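Local structure of AvrRxo1-ORF1 (Xanthomonas oryzae pv. oryzicola, 4Z8U) at residues E56-D61 with P87-A92. The protein is a bacterial effector with a zeta-toxin-like P-loop fold, and so probably acts as a nucleotide-dependent phosphotransferase on a small-molecule substrate. Residues are numbered along the deposited sequence; the frame is centred on the assembly and turned at random.
Sequences ESLESD and PVLAAA
The last turn of helix 34-60 packs against the start of helix 87-95: the axes of the segments 56-60 and 87-92 come within 8.9 Å, their N-to-C directions 136° apart, and S57 lies nearest A92, CA to CA 5.4 Å. Two small residues suit this approach: S57 CB sits 3.8 Å from A92 CB, while S57 OG lies over A92 CA. With OG anti to the backbone N (chi1 -178°), the hydroxyl reaches into the seam, where it donates to a water held between the segments and is also hydrogen-bonded to K95, a direct link between the two helices. That water donates in turn to D61 OD2 at 2.7 Å and to V88 O at 2.9 Å, joining segments 56-61 and 87-92, between which no direct hydrogen bond runs. V88 O thus takes the water as well as the amide of A92. In this P-loop NTPase-like domain, F68 of strand 66-71 touches both L58 and V88. On the side facing that strand the contact is apolar, which suits branched aliphatic residues: the end of L58 crosses V88 at about a right angle, CD2 to CG1 3.8 Å, and L58 CG rests 3.9 Å from A92 CB, a methyl short enough to admit the leucine. Just past the helix end, D61 lays its CB against V88 CG2 at 3.6 Å; an acid suits this exposed position, where OD2 can accept the water's hydrogen.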
ATOM      1  N   GLU A  56       9.200  19.249 -39.952  1.00 20.70           N
ATOM      2  CA  GLU A  56       8.608  19.395 -41.279  1.00 20.68           C
ATOM      3  C   GLU A  56       7.636  18.256 -41.491  1.00 22.16           C
ATOM      4  O   GLU A  56       6.582  18.437 -42.096  1.00 23.05           O
ATOM      5  CB  GLU A  56       9.702  19.331 -42.333  1.00 21.97           C
ATOM      6  CG  GLU A  56      10.613  20.541 -42.424  1.00 26.96           C
ATOM      7  CD  GLU A  56       9.956  21.846 -42.866  1.00 27.19           C
ATOM      8  OE1 GLU A  56       8.763  21.877 -43.226  1.00 32.42           O
ATOM      9  OE2 GLU A  56      10.690  22.883 -42.864  1.00 26.63           O
ATOM     10  N   SER A  57       7.955  17.067 -40.964  1.00 21.23           N
ATOM     11  CA  SER A  57       6.939  15.971 -41.033  1.00 22.92           C
ATOM     12  C   SER A  57       5.658  16.314 -40.332  1.00 20.74           C
ATOM     13  O   SER A  57       4.548  16.147 -40.889  1.00 21.23           O
ATOM     14  CB  SER A  57       7.524  14.655 -40.460  1.00 20.70           C
ATOM     15  OG  SER A  57       6.597  13.593 -40.549  1.00 20.18           O
ATOM     16  N   LEU A  58       5.783  16.825 -39.064  1.00 18.63           N
ATOM     17  CA  LEU A  58       4.639  17.097 -38.221  1.00 19.58           C
ATOM     18  C   LEU A  58       3.795  18.241 -38.870  1.00 18.96           C
ATOM     19  O   LEU A  58       2.607  18.137 -38.937  1.00 20.72           O
ATOM     20  CB  LEU A  58       5.122  17.550 -36.858  1.00 20.18           C
ATOM     21  CG  LEU A  58       5.747  16.422 -36.001  1.00 18.05           C
ATOM     22  CD1 LEU A  58       6.522  17.029 -34.819  1.00 18.24           C
ATOM     23  CD2 LEU A  58       4.560  15.592 -35.433  1.00 16.82           C
ATOM     24  N   GLU A  59       4.479  19.253 -39.436  1.00 19.83           N
ATOM     25  CA  GLU A  59       3.696  20.334 -40.031  1.00 22.48           C
ATOM     26  C   GLU A  59       2.967  19.871 -41.286  1.00 20.78           C
ATOM     27  O   GLU A  59       1.795  20.216 -41.503  1.00 21.90           O
ATOM     28  CB  GLU A  59       4.649  21.514 -40.317  1.00 22.35           C
ATOM     29  CG  GLU A  59       3.900  22.729 -40.949  1.00 24.46           C
ATOM     30  CD  GLU A  59       4.849  23.833 -41.242  1.00 30.80           C
ATOM     31  OE1 GLU A  59       5.528  24.314 -40.324  1.00 25.43           O
ATOM     32  OE2 GLU A  59       4.927  24.210 -42.447  1.00 33.32           O
ATOM     33  N   SER A  60       3.625  19.066 -42.113  1.00 20.57           N
ATOM     34  CA  SER A  60       3.031  18.512 -43.345  1.00 23.66           C
ATOM     35  C   SER A  60       1.800  17.652 -43.002  1.00 22.66           C
ATOM     36  O   SER A  60       0.817  17.619 -43.756  1.00 21.12           O
ATOM     37  CB  SER A  60       4.046  17.649 -44.039  1.00 23.44           C
ATOM     38  OG  SER A  60       3.499  16.975 -45.224  1.00 28.34           O
ATOM     39  N   ASP A  61       1.805  17.046 -41.804  1.00 19.91           N
ATOM     40  CA  ASP A  61       0.640  16.228 -41.369  1.00 22.56           C
ATOM     41  C   ASP A  61      -0.361  17.095 -40.620  1.00 20.26           C
ATOM     42  O   ASP A  61      -1.241  16.566 -39.952  1.00 25.20           O
ATOM     43  CB  ASP A  61       1.126  15.049 -40.492  1.00 22.78           C
ATOM     44  CG  ASP A  61       1.698  13.909 -41.339  1.00 22.40           C
ATOM     45  OD1 ASP A  61       1.387  13.823 -42.572  1.00 24.16           O
ATOM     46  OD2 ASP A  61       2.518  13.103 -40.758  1.00 21.67           O
ATOM     47  N   PRO A  87       0.041   9.066 -32.944  1.00 20.43           N
ATOM     48  CA  PRO A  87       0.277   8.604 -34.332  1.00 19.11           C
ATOM     49  C   PRO A  87       0.997   9.652 -35.185  1.00 20.31           C
ATOM     50  O   PRO A  87       1.822   9.293 -35.997  1.00 20.68           O
ATOM     51  CB  PRO A  87      -1.153   8.368 -34.876  1.00 19.51           C
ATOM     52  CG  PRO A  87      -2.018   8.125 -33.623  1.00 23.86           C
ATOM     53  CD  PRO A  87      -1.367   8.915 -32.523  1.00 21.27           C
ATOM     54  N   VAL A  88       0.699  10.973 -34.998  1.00 16.91           N
ATOM     55  CA  VAL A  88       1.419  11.990 -35.833  1.00 18.92           C
ATOM     56  C   VAL A  88       2.932  12.013 -35.565  1.00 19.35           C
ATOM     57  O   VAL A  88       3.738  12.222 -36.458  1.00 16.96           O
ATOM     58  CB  VAL A  88       0.685  13.366 -35.780  1.00 20.98           C
ATOM     59  CG1 VAL A  88       1.099  14.207 -34.508  1.00 18.78           C
ATOM     60  CG2 VAL A  88       1.056  14.165 -37.028  1.00 17.92           C
ATOM     61  N   LEU A  89       3.305  11.839 -34.283  1.00 18.37           N
ATOM     62  CA  LEU A  89       4.681  11.891 -33.882  1.00 16.16           C
ATOM     63  C   LEU A  89       5.335  10.547 -34.288  1.00 17.46           C
ATOM     64  O   LEU A  89       6.512  10.587 -34.727  1.00 18.69           O
ATOM     65  CB  LEU A  89       4.765  12.136 -32.358  1.00 20.35           C
ATOM     66  CG  LEU A  89       6.228  12.140 -31.823  1.00 17.56           C
ATOM     67  CD1 LEU A  89       7.078  13.235 -32.497  1.00 20.31           C
ATOM     68  CD2 LEU A  89       6.184  12.280 -30.281  1.00 21.55           C
ATOM     69  N   ALA A  90       4.571   9.463 -34.159  1.00 19.78           N
ATOM     70  CA  ALA A  90       5.114   8.167 -34.596  1.00 19.51           C
ATOM     71  C   ALA A  90       5.556   8.249 -36.062  1.00 22.76           C
ATOM     72  O   ALA A  90       6.642   7.665 -36.457  1.00 20.46           O
ATOM     73  CB  ALA A  90       4.081   7.041 -34.477  1.00 22.43           C
ATOM     74  N   ALA A  91       4.743   8.876 -36.887  1.00 19.97           N
ATOM     75  CA  ALA A  91       5.031   9.016 -38.323  1.00 18.30           C
ATOM     76  C   ALA A  91       6.288   9.832 -38.512  1.00 23.11           C
ATOM     77  O   ALA A  91       7.154   9.545 -39.368  1.00 23.07           O
ATOM     78  CB  ALA A  91       3.866   9.715 -39.029  1.00 19.93           C
ATOM     79  N   ALA A  92       6.438  10.946 -37.734  1.00 19.62           N
ATOM     80  CA  ALA A  92       7.647  11.675 -37.799  1.00 18.39           C
ATOM     81  C   ALA A  92       8.896  10.950 -37.342  1.00 18.90           C
ATOM     82  O   ALA A  92       9.970  11.044 -37.975  1.00 21.86           O
ATOM     83  CB  ALA A  92       7.443  13.011 -37.013  1.00 20.29           C
TER
HETATM   84  O   HOH W   1       4.370  13.667 -38.871  1.00 20.47           O